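Local coordinates for protein Exo-1,3/1,4-beta-glucanase (Pseudoalteromonas sp., PDB 3RRX) that probably hydrolyses beta-1,3- and beta-1,4-linked glucans from their chain ends, as an exo-acting beta-glucanase of glycoside hydrolase family 3, at residues A[45-50]-A[61-66]; A[80-85]-A[151-156]; A[39-44]-A[349-354]. The protein carries 1 engineered substitution. All coordinates share one frame; numbering follows the deposited sequence. Where two conformers were deposited one is given.

Interaction 1. Residues A[45-50]-A[61-66]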
ATOM      1  N   PRO A  45      17.524 -12.665  -1.149  1.00 11.71           N
ATOM      2  CA  PRO A  45      17.451 -13.019   0.275  1.00 14.16           C
ATOM      3  C   PRO A  45      16.818 -11.881   1.075  1.00 13.97           C
ATOM      4  O   PRO A  45      16.733 -10.760   0.572  1.00 15.21           O
ATOM      5  CB  PRO A  45      18.929 -13.144   0.688  1.00 13.38           C
ATOM      6  CG  PRO A  45      19.717 -13.144  -0.601  1.00 18.55           C
ATOM      7  CD  PRO A  45      18.906 -12.367  -1.567  1.00 13.97           C
ATOM      8  N   GLU A  46      16.408 -12.170   2.306  1.00 13.83           N
ATOM      9  CA  GLU A  46      15.830 -11.173   3.195  1.00 13.95           C
ATOM     10  C   GLU A  46      16.740 -11.011   4.428  1.00 19.51           C
ATOM     11  O   GLU A  46      17.378 -11.975   4.873  1.00 16.21           O
ATOM     12  CB  GLU A  46      14.419 -11.605   3.595  1.00 13.42           C
ATOM     13  CG  GLU A  46      13.545 -10.501   4.177  1.00 15.60           C
ATOM     14  CD  GLU A  46      13.737 -10.328   5.665  1.00 21.57           C
ATOM     15  OE1 GLU A  46      14.111 -11.316   6.333  1.00 18.92           O
ATOM     16  OE2 GLU A  46      13.509  -9.204   6.163  1.00 23.94           O
ATOM     17  N   ILE A  47      16.808  -9.798   4.973  1.00 17.39           N
ATOM     18  CA  ILE A  47      17.804  -9.485   6.001  1.00 18.06           C
ATOM     19  C   ILE A  47      17.670 -10.281   7.301  1.00 18.11           C
ATOM     20  O   ILE A  47      18.626 -10.387   8.063  1.00 20.76           O
ATOM     21  CB  ILE A  47      17.864  -7.976   6.329  1.00 17.38           C
ATOM     22  CG1 ILE A  47      16.577  -7.517   7.018  1.00 18.96           C
ATOM     23  CG2 ILE A  47      18.171  -7.153   5.071  1.00 15.40           C
ATOM     24  CD1 ILE A  47      16.627  -6.066   7.452  1.00 22.22           C
ATOM     25  N   GLY A  48      16.495 -10.832   7.566  1.00 18.60           N
ATOM     26  CA  GLY A  48      16.335 -11.670   8.741  1.00 21.48           C
ATOM     27  C   GLY A  48      17.110 -12.977   8.621  1.00 25.73           C
ATOM     28  O   GLY A  48      17.310 -13.679   9.608  1.00 23.90           O
ATOM     29  N   TYR A  49      17.558 -13.304   7.412  1.00 18.80           N
ATOM     30  CA  TYR A  49      18.202 -14.592   7.171  1.00 19.56           C
ATOM     31  C   TYR A  49      19.568 -14.473   6.509  1.00 24.15           C
ATOM     32  O   TYR A  49      20.311 -15.447   6.421  1.00 30.36           O
ATOM     33  CB  TYR A  49      17.298 -15.464   6.289  1.00 18.50           C
ATOM     34  CG  TYR A  49      15.917 -15.657   6.859  1.00 21.02           C
ATOM     35  CD1 TYR A  49      15.673 -16.636   7.814  1.00 22.25           C
ATOM     36  CD2 TYR A  49      14.854 -14.859   6.447  1.00 19.34           C
ATOM     37  CE1 TYR A  49      14.407 -16.817   8.345  1.00 23.96           C
ATOM     38  CE2 TYR A  49      13.582 -15.034   6.969  1.00 21.32           C
ATOM     39  CZ  TYR A  49      13.369 -16.015   7.920  1.00 25.95           C
ATOM     40  OH  TYR A  49      12.113 -16.201   8.448  1.00 27.17           O
ATOM     41  N   LEU A  50      19.887 -13.285   6.017  1.00 22.93           N
ATOM     42  CA  LEU A  50      21.098 -13.084   5.240  1.00 21.35           C
ATOM     43  C   LEU A  50      22.255 -12.592   6.106  1.00 25.76           C
ATOM     44  O   LEU A  50      22.051 -11.779   7.003  1.00 22.99           O
ATOM     45  CB  LEU A  50      20.812 -12.062   4.140  1.00 21.39           C
ATOM     46  CG  LEU A  50      21.978 -11.603   3.273  1.00 23.74           C
ATOM     47  CD1 LEU A  50      22.421 -12.729   2.355  1.00 21.20           C
ATOM     48  CD2 LEU A  50      21.571 -10.373   2.473  1.00 20.93           C
ATOM     49  N   GLY A  61      21.921 -10.177  -6.443  1.00 14.63           N
ATOM     50  CA  GLY A  61      21.551  -8.959  -7.146  1.00 15.22           C
ATOM     51  C   GLY A  61      20.772  -7.944  -6.316  1.00 13.91           C
ATOM     52  O   GLY A  61      20.779  -6.751  -6.609  1.00 14.38           O
ATOM     53  N   SER A  62      20.093  -8.420  -5.281  1.00 11.93           N
ATOM     54  CA  SER A  62      19.319  -7.547  -4.396  1.00 13.02           C
ATOM     55  C   SER A  62      19.060  -8.272  -3.103  1.00 13.46           C
ATOM     56  O   SER A  62      19.284  -9.479  -3.005  1.00 14.59           O
ATOM     57  CB  SER A  62      17.972  -7.161  -5.028  1.00 13.66           C
ATOM     58  OG  SER A  62      17.122  -8.294  -5.202  1.00 11.38           O
ATOM     59  N   TYR A  63      18.586  -7.532  -2.105  1.00 11.27           N
ATOM     60  CA  TYR A  63      18.153  -8.131  -0.866  1.00 13.65           C
ATOM     61  C   TYR A  63      16.973  -7.323  -0.293  1.00 15.20           C
ATOM     62  O   TYR A  63      16.756  -6.161  -0.652  1.00 14.14           O
ATOM     63  CB  TYR A  63      19.334  -8.274   0.117  1.00 17.43           C
ATOM     64  CG  TYR A  63      19.947  -6.969   0.584  1.00 13.73           C
ATOM     65  CD1 TYR A  63      20.805  -6.243  -0.234  1.00 14.10           C
ATOM     66  CD2 TYR A  63      19.677  -6.470   1.854  1.00 15.74           C
ATOM     67  CE1 TYR A  63      21.368  -5.045   0.201  1.00 17.10           C
ATOM     68  CE2 TYR A  63      20.233  -5.282   2.293  1.00 17.12           C
ATOM     69  CZ  TYR A  63      21.075  -4.572   1.467  1.00 18.53           C
ATOM     70  OH  TYR A  63      21.630  -3.388   1.924  1.00 18.09           O
ATOM     71  N   LEU A  64      16.194  -7.958   0.565  1.00 11.57           N
ATOM     72  CA  LEU A  64      14.920  -7.392   0.983  1.00 14.48           C
ATOM     73  C   LEU A  64      14.904  -6.944   2.437  1.00 15.36           C
ATOM     74  O   LEU A  64      15.331  -7.679   3.327  1.00 12.89           O
ATOM     75  CB  LEU A  64      13.807  -8.415   0.772  1.00 10.58           C
ATOM     76  CG  LEU A  64      12.391  -7.998   1.161  1.00 14.84           C
ATOM     77  CD1 LEU A  64      11.914  -6.847   0.266  1.00 14.14           C
ATOM     78  CD2 LEU A  64      11.441  -9.192   1.060  1.00 16.82           C
ATOM     79  N   ASN A  65      14.400  -5.732   2.652  1.00 14.01           N
ATOM     80  CA  ASN A  65      13.984  -5.268   3.974  1.00 19.00           C
ATOM     81  C   ASN A  65      12.577  -5.793   4.254  1.00 18.66           C
ATOM     82  O   ASN A  65      11.590  -5.153   3.895  1.00 18.10           O
ATOM     83  CB  ASN A  65      13.953  -3.736   4.020  1.00 16.26           C
ATOM     84  CG  ASN A  65      13.491  -3.210   5.367  1.00 22.96           C
ATOM     85  OD1 ASN A  65      13.907  -3.716   6.406  1.00 23.98           O
ATOM     86  ND2 ASN A  65      12.619  -2.200   5.356  1.00 22.81           N
ATOM     87  N   GLY A  66      12.481  -6.959   4.878  1.00 15.71           N
ATOM     88  CA  GLY A  66      11.205  -7.648   4.980  1.00 17.54           C
ATOM     89  C   GLY A  66      10.230  -6.928   5.892  1.00 31.87           C
ATOM     90  O   GLY A  66       9.014  -7.085   5.763  1.00 30.15           O
TER

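Interaction 2. Residues A[80-85]-A[151-156]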
ATOM      1  N   ALA A  80      22.176   6.357  10.893  1.00 20.31           N
ATOM      2  CA  ALA A  80      23.558   5.912  10.756  1.00 23.47           C
ATOM      3  C   ALA A  80      23.626   4.388  10.754  1.00 20.14           C
ATOM      4  O   ALA A  80      24.478   3.795  10.096  1.00 20.96           O
ATOM      5  CB  ALA A  80      24.430   6.492  11.873  1.00 22.66           C
ATOM      6  N   THR A  81      22.715   3.754  11.483  1.00 18.35           N
ATOM      7  CA  THR A  81      22.714   2.300  11.577  1.00 21.39           C
ATOM      8  C   THR A  81      22.183   1.665  10.280  1.00 21.84           C
ATOM      9  O   THR A  81      22.767   0.712   9.757  1.00 18.54           O
ATOM     10  CB  THR A  81      21.928   1.816  12.811  1.00 24.19           C
ATOM     11  OG1 THR A  81      22.571   2.307  13.999  1.00 26.63           O
ATOM     12  CG2 THR A  81      21.888   0.303  12.862  1.00 27.16           C
ATOM     13  N   TRP A  82      21.088   2.207   9.759  1.00 18.66           N
ATOM     14  CA  TRP A  82      20.595   1.784   8.446  1.00 22.33           C
ATOM     15  C   TRP A  82      21.681   1.924   7.391  1.00 21.96           C
ATOM     16  O   TRP A  82      21.910   1.006   6.594  1.00 17.85           O
ATOM     17  CB  TRP A  82      19.387   2.613   8.031  1.00 15.59           C
ATOM     18  CG  TRP A  82      18.133   2.227   8.750  1.00 18.89           C
ATOM     19  CD1 TRP A  82      17.685   2.711   9.948  1.00 22.05           C
ATOM     20  CD2 TRP A  82      17.165   1.269   8.317  1.00 17.29           C
ATOM     21  NE1 TRP A  82      16.488   2.114  10.284  1.00 20.28           N
ATOM     22  CE2 TRP A  82      16.148   1.225   9.298  1.00 18.62           C
ATOM     23  CE3 TRP A  82      17.050   0.447   7.184  1.00 17.76           C
ATOM     24  CZ2 TRP A  82      15.035   0.388   9.187  1.00 20.23           C
ATOM     25  CZ3 TRP A  82      15.941  -0.387   7.075  1.00 20.28           C
ATOM     26  CH2 TRP A  82      14.947  -0.404   8.070  1.00 22.70           C
ATOM     27  N   LEU A  83      22.343   3.077   7.376  1.00 17.38           N
ATOM     28  CA  LEU A  83      23.354   3.346   6.355  1.00 19.53           C
ATOM     29  C   LEU A  83      24.602   2.504   6.541  1.00 19.64           C
ATOM     30  O   LEU A  83      25.264   2.161   5.562  1.00 20.15           O
ATOM     31  CB  LEU A  83      23.720   4.833   6.312  1.00 19.89           C
ATOM     32  CG  LEU A  83      22.594   5.746   5.821  1.00 19.20           C
ATOM     33  CD1 LEU A  83      22.994   7.209   5.938  1.00 18.29           C
ATOM     34  CD2 LEU A  83      22.205   5.392   4.385  1.00 16.06           C
ATOM     35  N   LYS A  84      24.937   2.172   7.786  1.00 21.80           N
ATOM     36  CA  LYS A  84      26.076   1.280   8.020  1.00 22.99           C
ATOM     37  C   LYS A  84      25.793  -0.107   7.445  1.00 20.55           C
ATOM     38  O   LYS A  84      26.653  -0.724   6.813  1.00 20.84           O
ATOM     39  CB  LYS A  84      26.407   1.166   9.511  1.00 25.17           C
ATOM     40  CG  LYS A  84      27.575   0.215   9.798  1.00 33.73           C
ATOM     41  CD  LYS A  84      28.098   0.364  11.227  1.00 39.49           C
ATOM     42  CE  LYS A  84      27.025   0.027  12.253  1.00 44.03           C
ATOM     43  NZ  LYS A  84      27.500   0.204  13.658  1.00 54.62           N
ATOM     44  N   TYR A  85      24.585  -0.601   7.689  1.00 18.32           N
ATOM     45  CA  TYR A  85      24.173  -1.891   7.157  1.00 21.85           C
ATOM     46  C   TYR A  85      24.193  -1.856   5.630  1.00 21.11           C
ATOM     47  O   TYR A  85      24.684  -2.786   4.977  1.00 20.63           O
ATOM     48  CB  TYR A  85      22.775  -2.253   7.664  1.00 20.81           C
ATOM     49  CG  TYR A  85      22.379  -3.676   7.365  1.00 21.55           C
ATOM     50  CD1 TYR A  85      22.638  -4.696   8.271  1.00 27.80           C
ATOM     51  CD2 TYR A  85      21.760  -4.006   6.163  1.00 25.69           C
ATOM     52  CE1 TYR A  85      22.279  -6.002   7.993  1.00 27.10           C
ATOM     53  CE2 TYR A  85      21.399  -5.302   5.881  1.00 21.49           C
ATOM     54  CZ  TYR A  85      21.656  -6.296   6.797  1.00 25.64           C
ATOM     55  OH  TYR A  85      21.296  -7.589   6.502  1.00 24.65           O
ATOM     56  N   ALA A 151      14.715   6.775   0.714  1.00 10.14           N
ATOM     57  CA  ALA A 151      16.133   7.097   0.490  1.00 11.98           C
ATOM     58  C   ALA A 151      16.881   7.371   1.802  1.00 11.88           C
ATOM     59  O   ALA A 151      18.087   7.091   1.928  1.00 12.29           O
ATOM     60  CB  ALA A 151      16.252   8.286  -0.449  1.00 11.77           C
ATOM     61  N   ALA A 152      16.157   7.908   2.779  1.00 13.26           N
ATOM     62  CA  ALA A 152      16.733   8.271   4.072  1.00 11.02           C
ATOM     63  C   ALA A 152      17.190   7.045   4.862  1.00 14.39           C
ATOM     64  O   ALA A 152      17.902   7.173   5.860  1.00 17.44           O
ATOM     65  CB  ALA A 152      15.720   9.089   4.895  1.00 13.21           C
ATOM     66  N   THR A 153      16.779   5.857   4.433  1.00 14.91           N
ATOM     67  CA  THR A 153      17.210   4.635   5.114  1.00 12.15           C
ATOM     68  C   THR A 153      18.219   3.845   4.282  1.00 13.31           C
ATOM     69  O   THR A 153      18.565   2.716   4.630  1.00 14.72           O
ATOM     70  CB  THR A 153      16.025   3.719   5.449  1.00 14.17           C
ATOM     71  OG1 THR A 153      15.309   3.422   4.242  1.00 14.50           O
ATOM     72  CG2 THR A 153      15.087   4.391   6.451  1.00 14.38           C
ATOM     73  N   GLY A 154      18.683   4.435   3.183  1.00 11.52           N
ATOM     74  CA  GLY A 154      19.712   3.807   2.367  1.00 10.53           C
ATOM     75  C   GLY A 154      19.152   2.764   1.407  1.00 15.84           C
ATOM     76  O   GLY A 154      19.876   1.887   0.933  1.00 14.61           O
ATOM     77  N   ILE A 155      17.859   2.859   1.117  1.00 13.91           N
ATOM     78  CA  ILE A 155      17.177   1.871   0.274  1.00 12.10           C
ATOM     79  C   ILE A 155      16.879   2.447  -1.115  1.00 12.13           C
ATOM     80  O   ILE A 155      16.422   3.584  -1.229  1.00 12.47           O
ATOM     81  CB  ILE A 155      15.887   1.375   0.979  1.00 13.97           C
ATOM     82  CG1 ILE A 155      16.263   0.557   2.214  1.00 12.62           C
ATOM     83  CG2 ILE A 155      14.994   0.557   0.033  1.00 10.88           C
ATOM     84  CD1 ILE A 155      15.087   0.302   3.158  1.00 13.20           C
ATOM     85  N   GLU A 156      17.156   1.670  -2.163  1.00 13.19           N
ATOM     86  CA  GLU A 156      17.084   2.165  -3.545  1.00 12.80           C
ATOM     87  C   GLU A 156      15.784   1.825  -4.257  1.00 13.51           C
ATOM     88  O   GLU A 156      15.459   2.416  -5.293  1.00 11.70           O
ATOM     89  CB  GLU A 156      18.226   1.576  -4.394  1.00 14.38           C
ATOM     90  CG  GLU A 156      19.624   1.928  -3.916  1.00 15.18           C
ATOM     91  CD  GLU A 156      20.239   0.861  -3.040  1.00 17.72           C
ATOM     92  OE1 GLU A 156      19.505  -0.023  -2.558  1.00 15.89           O
ATOM     93  OE2 GLU A 156      21.474   0.910  -2.838  1.00 16.88           O
TER

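Interaction 3. Residues A[39-44]-A[349-354]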
ATOM      1  N   VAL A  39      22.794 -16.207 -12.227  1.00 13.25           N
ATOM      2  CA  VAL A  39      21.763 -16.674 -11.313  1.00 15.71           C
ATOM      3  C   VAL A  39      21.769 -15.858 -10.009  1.00 17.31           C
ATOM      4  O   VAL A  39      20.713 -15.546  -9.459  1.00 13.42           O
ATOM      5  CB  VAL A  39      21.883 -18.188 -11.042  1.00 14.42           C
ATOM      6  CG1 VAL A  39      20.894 -18.617  -9.971  1.00 14.80           C
ATOM      7  CG2 VAL A  39      21.641 -18.988 -12.351  1.00 15.35           C
ATOM      8  N   ALA A  40      22.955 -15.489  -9.530  1.00 13.88           N
ATOM      9  CA  ALA A  40      23.043 -14.713  -8.291  1.00 14.81           C
ATOM     10  C   ALA A  40      22.264 -13.395  -8.395  1.00 15.53           C
ATOM     11  O   ALA A  40      21.640 -12.958  -7.427  1.00 15.73           O
ATOM     12  CB  ALA A  40      24.499 -14.447  -7.929  1.00 17.07           C
ATOM     13  N   GLN A  41      22.307 -12.769  -9.569  1.00 14.37           N
ATOM     14  CA  GLN A  41      21.569 -11.535  -9.809  1.00 12.82           C
ATOM     15  C   GLN A  41      20.061 -11.721  -9.639  1.00 15.65           C
ATOM     16  O   GLN A  41      19.355 -10.768  -9.320  1.00 12.65           O
ATOM     17  CB  GLN A  41      21.848 -10.992 -11.211  1.00 11.18           C
ATOM     18  CG  GLN A  41      23.230 -10.331 -11.357  1.00 15.64           C
ATOM     19  CD  GLN A  41      23.429  -9.206 -10.349  1.00 20.22           C
ATOM     20  OE1 GLN A  41      22.706  -8.208 -10.367  1.00 14.84           O
ATOM     21  NE2 GLN A  41      24.396  -9.375  -9.451  1.00 16.58           N
ATOM     22  N   MET A  42      19.581 -12.942  -9.875  1.00 12.44           N
ATOM     23  CA  MET A  42      18.141 -13.236  -9.898  1.00 14.05           C
ATOM     24  C   MET A  42      17.556 -13.656  -8.549  1.00 13.65           C
ATOM     25  O   MET A  42      16.343 -13.851  -8.422  1.00 16.34           O
ATOM     26  CB  MET A  42      17.862 -14.357 -10.918  1.00 12.73           C
ATOM     27  CG  MET A  42      18.337 -14.062 -12.332  1.00 12.62           C
ATOM     28  SD  MET A  42      18.144 -15.486 -13.442  1.00 14.19           S
ATOM     29  CE  MET A  42      16.353 -15.699 -13.431  1.00 11.16           C
ATOM     30  N   ILE A  43      18.411 -13.828  -7.546  1.00 14.69           N
ATOM     31  CA  ILE A  43      17.989 -14.327  -6.241  0.50 13.06           C
ATOM     32  C   ILE A  43      17.970 -13.208  -5.199  1.00 12.80           C
ATOM     33  O   ILE A  43      18.930 -12.443  -5.104  1.00 15.40           O
ATOM     34  CB  ILE A  43      18.935 -15.445  -5.735  0.50 14.40           C
ATOM     35  CG1 ILE A  43      19.123 -16.522  -6.807  0.50 15.86           C
ATOM     36  CG2 ILE A  43      18.406 -16.053  -4.439  0.50 14.91           C
ATOM     37  CD1 ILE A  43      17.822 -17.100  -7.336  0.50 13.74           C
ATOM     38  N   GLN A  44      16.888 -13.127  -4.424  1.00 11.15           N
ATOM     39  CA  GLN A  44      16.735 -12.095  -3.394  1.00 12.46           C
ATOM     40  C   GLN A  44      16.481 -12.658  -1.997  1.00 11.30           C
ATOM     41  O   GLN A  44      15.352 -13.052  -1.684  1.00 11.97           O
ATOM     42  CB  GLN A  44      15.568 -11.166  -3.739  1.00 13.33           C
ATOM     43  CG  GLN A  44      15.386 -10.023  -2.739  1.00 11.25           C
ATOM     44  CD  GLN A  44      14.137  -9.212  -3.025  1.00 11.87           C
ATOM     45  OE1 GLN A  44      13.071  -9.477  -2.468  1.00 13.18           O
ATOM     46  NE2 GLN A  44      14.259  -8.228  -3.903  1.00 13.27           N
ATOM     47  N   ASP A 349      17.928 -12.890 -20.319  1.00 12.81           N
ATOM     48  CA  ASP A 349      16.870 -11.893 -20.412  1.00 14.17           C
ATOM     49  C   ASP A 349      16.492 -11.352 -19.033  1.00 15.12           C
ATOM     50  O   ASP A 349      16.234 -10.160 -18.880  1.00 14.69           O
ATOM     51  CB  ASP A 349      15.619 -12.457 -21.073  1.00 15.79           C
ATOM     52  CG  ASP A 349      14.586 -11.379 -21.347  1.00 24.10           C
ATOM     53  OD1 ASP A 349      14.954 -10.350 -21.962  1.00 25.34           O
ATOM     54  OD2 ASP A 349      13.417 -11.541 -20.928  1.00 24.79           O
ATOM     55  N   ALA A 350      16.447 -12.238 -18.043  1.00 13.34           N
ATOM     56  CA  ALA A 350      16.130 -11.836 -16.670  1.00 15.81           C
ATOM     57  C   ALA A 350      17.172 -10.847 -16.170  1.00 16.52           C
ATOM     58  O   ALA A 350      16.851  -9.787 -15.605  1.00 13.91           O
ATOM     59  CB  ALA A 350      16.080 -13.063 -15.754  1.00 13.64           C
ATOM     60  N   VAL A 351      18.436 -11.194 -16.374  1.00 13.24           N
ATOM     61  CA  VAL A 351      19.517 -10.338 -15.907  1.00 13.16           C
ATOM     62  C   VAL A 351      19.557  -9.006 -16.666  1.00 13.85           C
ATOM     63  O   VAL A 351      19.767  -7.956 -16.053  1.00 13.98           O
ATOM     64  CB  VAL A 351      20.883 -11.068 -15.923  1.00 16.29           C
ATOM     65  CG1 VAL A 351      22.006 -10.117 -15.527  1.00 17.91           C
ATOM     66  CG2 VAL A 351      20.846 -12.261 -14.972  1.00 15.26           C
ATOM     67  N   ARG A 352      19.339  -9.039 -17.979  1.00 12.78           N
ATOM     68  CA  ARG A 352      19.238  -7.810 -18.770  1.00 12.76           C
ATOM     69  C   ARG A 352      18.207  -6.849 -18.191  1.00 13.51           C
ATOM     70  O   ARG A 352      18.480  -5.672 -18.007  1.00 13.43           O
ATOM     71  CB  ARG A 352      18.813  -8.112 -20.212  1.00 15.20           C
ATOM     72  CG  ARG A 352      19.936  -8.537 -21.118  1.00 26.39           C
ATOM     73  CD  ARG A 352      19.529  -8.497 -22.594  1.00 26.67           C
ATOM     74  NE  ARG A 352      20.569  -9.112 -23.404  1.00 32.94           N
ATOM     75  CZ  ARG A 352      20.532 -10.373 -23.809  1.00 32.16           C
ATOM     76  NH1 ARG A 352      19.489 -11.127 -23.499  1.00 33.50           N
ATOM     77  NH2 ARG A 352      21.523 -10.873 -24.536  1.00 37.35           N
ATOM     78  N   ARG A 353      17.003  -7.356 -17.950  1.00 12.11           N
ATOM     79  CA  ARG A 353      15.905  -6.516 -17.483  1.00 11.75           C
ATOM     80  C   ARG A 353      16.195  -5.911 -16.105  1.00 13.37           C
ATOM     81  O   ARG A 353      15.866  -4.755 -15.835  1.00 11.32           O
ATOM     82  CB  ARG A 353      14.606  -7.332 -17.446  1.00 11.56           C
ATOM     83  CG  ARG A 353      14.077  -7.701 -18.842  1.00 10.18           C
ATOM     84  CD  ARG A 353      12.931  -8.703 -18.780  1.00 13.97           C
ATOM     85  NE  ARG A 353      12.338  -8.921 -20.100  1.00 12.01           N
ATOM     86  CZ  ARG A 353      11.374  -8.164 -20.612  1.00 16.43           C
ATOM     87  NH1 ARG A 353      10.885  -7.143 -19.913  1.00 12.11           N
ATOM     88  NH2 ARG A 353      10.897  -8.421 -21.826  1.00 15.17           N
ATOM     89  N   PHE A 354      16.812  -6.706 -15.238  1.00 12.40           N
ATOM     90  CA  PHE A 354      17.128  -6.265 -13.878  1.00 12.43           C
ATOM     91  C   PHE A 354      18.306  -5.277 -13.875  1.00 14.04           C
ATOM     92  O   PHE A 354      18.254  -4.231 -13.226  1.00 11.87           O
ATOM     93  CB  PHE A 354      17.436  -7.488 -13.002  1.00 10.73           C
ATOM     94  CG  PHE A 354      17.737  -7.158 -11.560  1.00 12.29           C
ATOM     95  CD1 PHE A 354      16.880  -6.362 -10.818  1.00 12.13           C
ATOM     96  CD2 PHE A 354      18.867  -7.682 -10.938  1.00 15.76           C
ATOM     97  CE1 PHE A 354      17.153  -6.063  -9.491  1.00 15.54           C
ATOM     98  CE2 PHE A 354      19.145  -7.392  -9.611  1.00 15.46           C
ATOM     99  CZ  PHE A 354      18.290  -6.582  -8.886  1.00 15.37           C
TER

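Interaction 1. Residues A[45-50]-A[61-66]
E46 and L64 meet as a single beta bridge, with L64 N and O bonded to P45 O and I47 N, the neighbours of E46. L64 N binds P45 O at 2.9 Å, and I47 N returns a bond of 3.1 Å to L64 O. CA-H...O contacts from Y63 and E46 to the same two carbonyls accompany these bonds.

The carboxylate of E46 adds polar contacts of its own. With chi2 turned to -86° the chain bends, and its two oxygens serve different backbones: OE1 takes G48 N at 2.7 Å from above the carboxylate plane, while OE2 accepts a weak bond from G66 N. One carboxylate thus links G48 and, weakly, G66.

Apolar contacts gather round Y63. I47 CG2 reaches the edge of its ring, in plane, 3.6 Å from CD2, and L50 CD2 touches CB of Y63 at 3.9 Å.

Strand 62-65 lies next to strand 106-110, where W107 stacks on Y63 and T109 holds the amide of N65. Y85 and M89 of helix 79-94 pack against Y63, and F326 of helix 326-338 against P45 and L50.

Interaction 2. Residues A[80-85]-A[151-156]
W82 and T153 bury the most surface here, with L83 third, and between them they illustrate how a helix can be fitted to a tight turn by side-chain packing: there is no hydrogen bond between 80-85 and 151-156, although Q79, at the start of the same helix, binds A152 O. W82 leans toward the turn. The CB of T153 sits 3.7 Å above one face of its indole, offset toward the rim, in an off-centre CH-pi contact with the six-membered ring; its closest ring atom is W82 CE3, at 3.8 Å. The two side chains lie alongside each other and point the same way. The T153 carbonyl joins in lower down, its O 3.5 Å from CB of W82.

In T153 the hydroxyl occupies the position between backbone N and carbonyl carbon (chi1 56°), which leaves CB and the methyl CG2 to the indole face. OG1 is satisfied by V150 O and H115 NE2, outside the two segments.

L83 works beside the tryptophan. Its CD2 comes to 3.6 Å from G154 CA, resting directly on backbone at a residue that has no side chain in the way. G154 has a positive phi, 82°, and closes a type I turn from A151, with its N bonded to A151 O at 3.0 Å. Farther along, I155 CD1 lies 4.1 Å from W82 CZ3. W107 of strand 106-110 also meets W82 and touches I155.

The turn links helix 136-151 to strand 157-162, and the contact is an example of the outer layer of a TIM barrel: a helix of the surrounding ring packed against the helix-to-strand loop of a later beta-alpha unit.

Interaction 3. Residues A[39-44]-A[349-354]
Q41 and F354 make the polar-to-aromatic part of this contact. The backbone O of Q41 lies 3.4 Å from F354 CE2, and the side-chain OE1 of Q41 approaches the same carbon at 3.7 Å, the two oxygens coming from opposite sides of the ring plane. The side chains cross at about a right angle, yet the amide and ring planes are only 29° apart. A bend at chi2 (-56°) turns OE1 of Q41 toward the ring. That oxygen also accepts a hydrogen bond from K358 NZ, one turn farther along helix 344-361, which fixes the amide and would probably polarise it.

The remaining contacts are apolar. M42 reaches out with its terminal methyl: CE sits 3.5 Å from the CB of A350, and SD is close behind at 3.9 Å. The chain is extended at chi2 and bends at chi3 (63°), which sets CE against the alanine. V351 meets both Q41 and M42 with one branch, its CG2 touching CB of Q41 and CG of M42, each at 4.1 Å. No hydrogen bond spans the two segments.

F290 meets F354 edge-to-face, and L30 of helix 20-32 packs on V351. Helix 35-42 leads straight into strand 43-44, which pairs in parallel with strand 320-321; the packing of the end of helix 35-42 on helix 344-361 brings together chain parts some 300 residues apart, in keeping with the closed TIM-barrel domain of family 3 glycoside hydrolases.

How the interactions relate
All three contacts belong to the family 3 N-terminal domain. Along the chain, interaction 1 closes before interaction 2 opens, and both are nested in the long loop that interaction 3 closes. Interactions 1 and 2 have centres about 14 Å apart and touch where strand 62-65 meets helix 79-94 and the turn beside it, with N65 against W82 and I155. Interactions 1 and 3, about 15 Å apart, are joined by probable hydrogen bonds between G61 N and A40 O, and between S62 OG and Q44 NE2. Interactions 2 and 3, with centres about 23 Å and nearest atoms about 9 Å apart, do not touch. Strand 62-65 therefore bridges interactions 2 and 3, tying early and late parts of the barrel together.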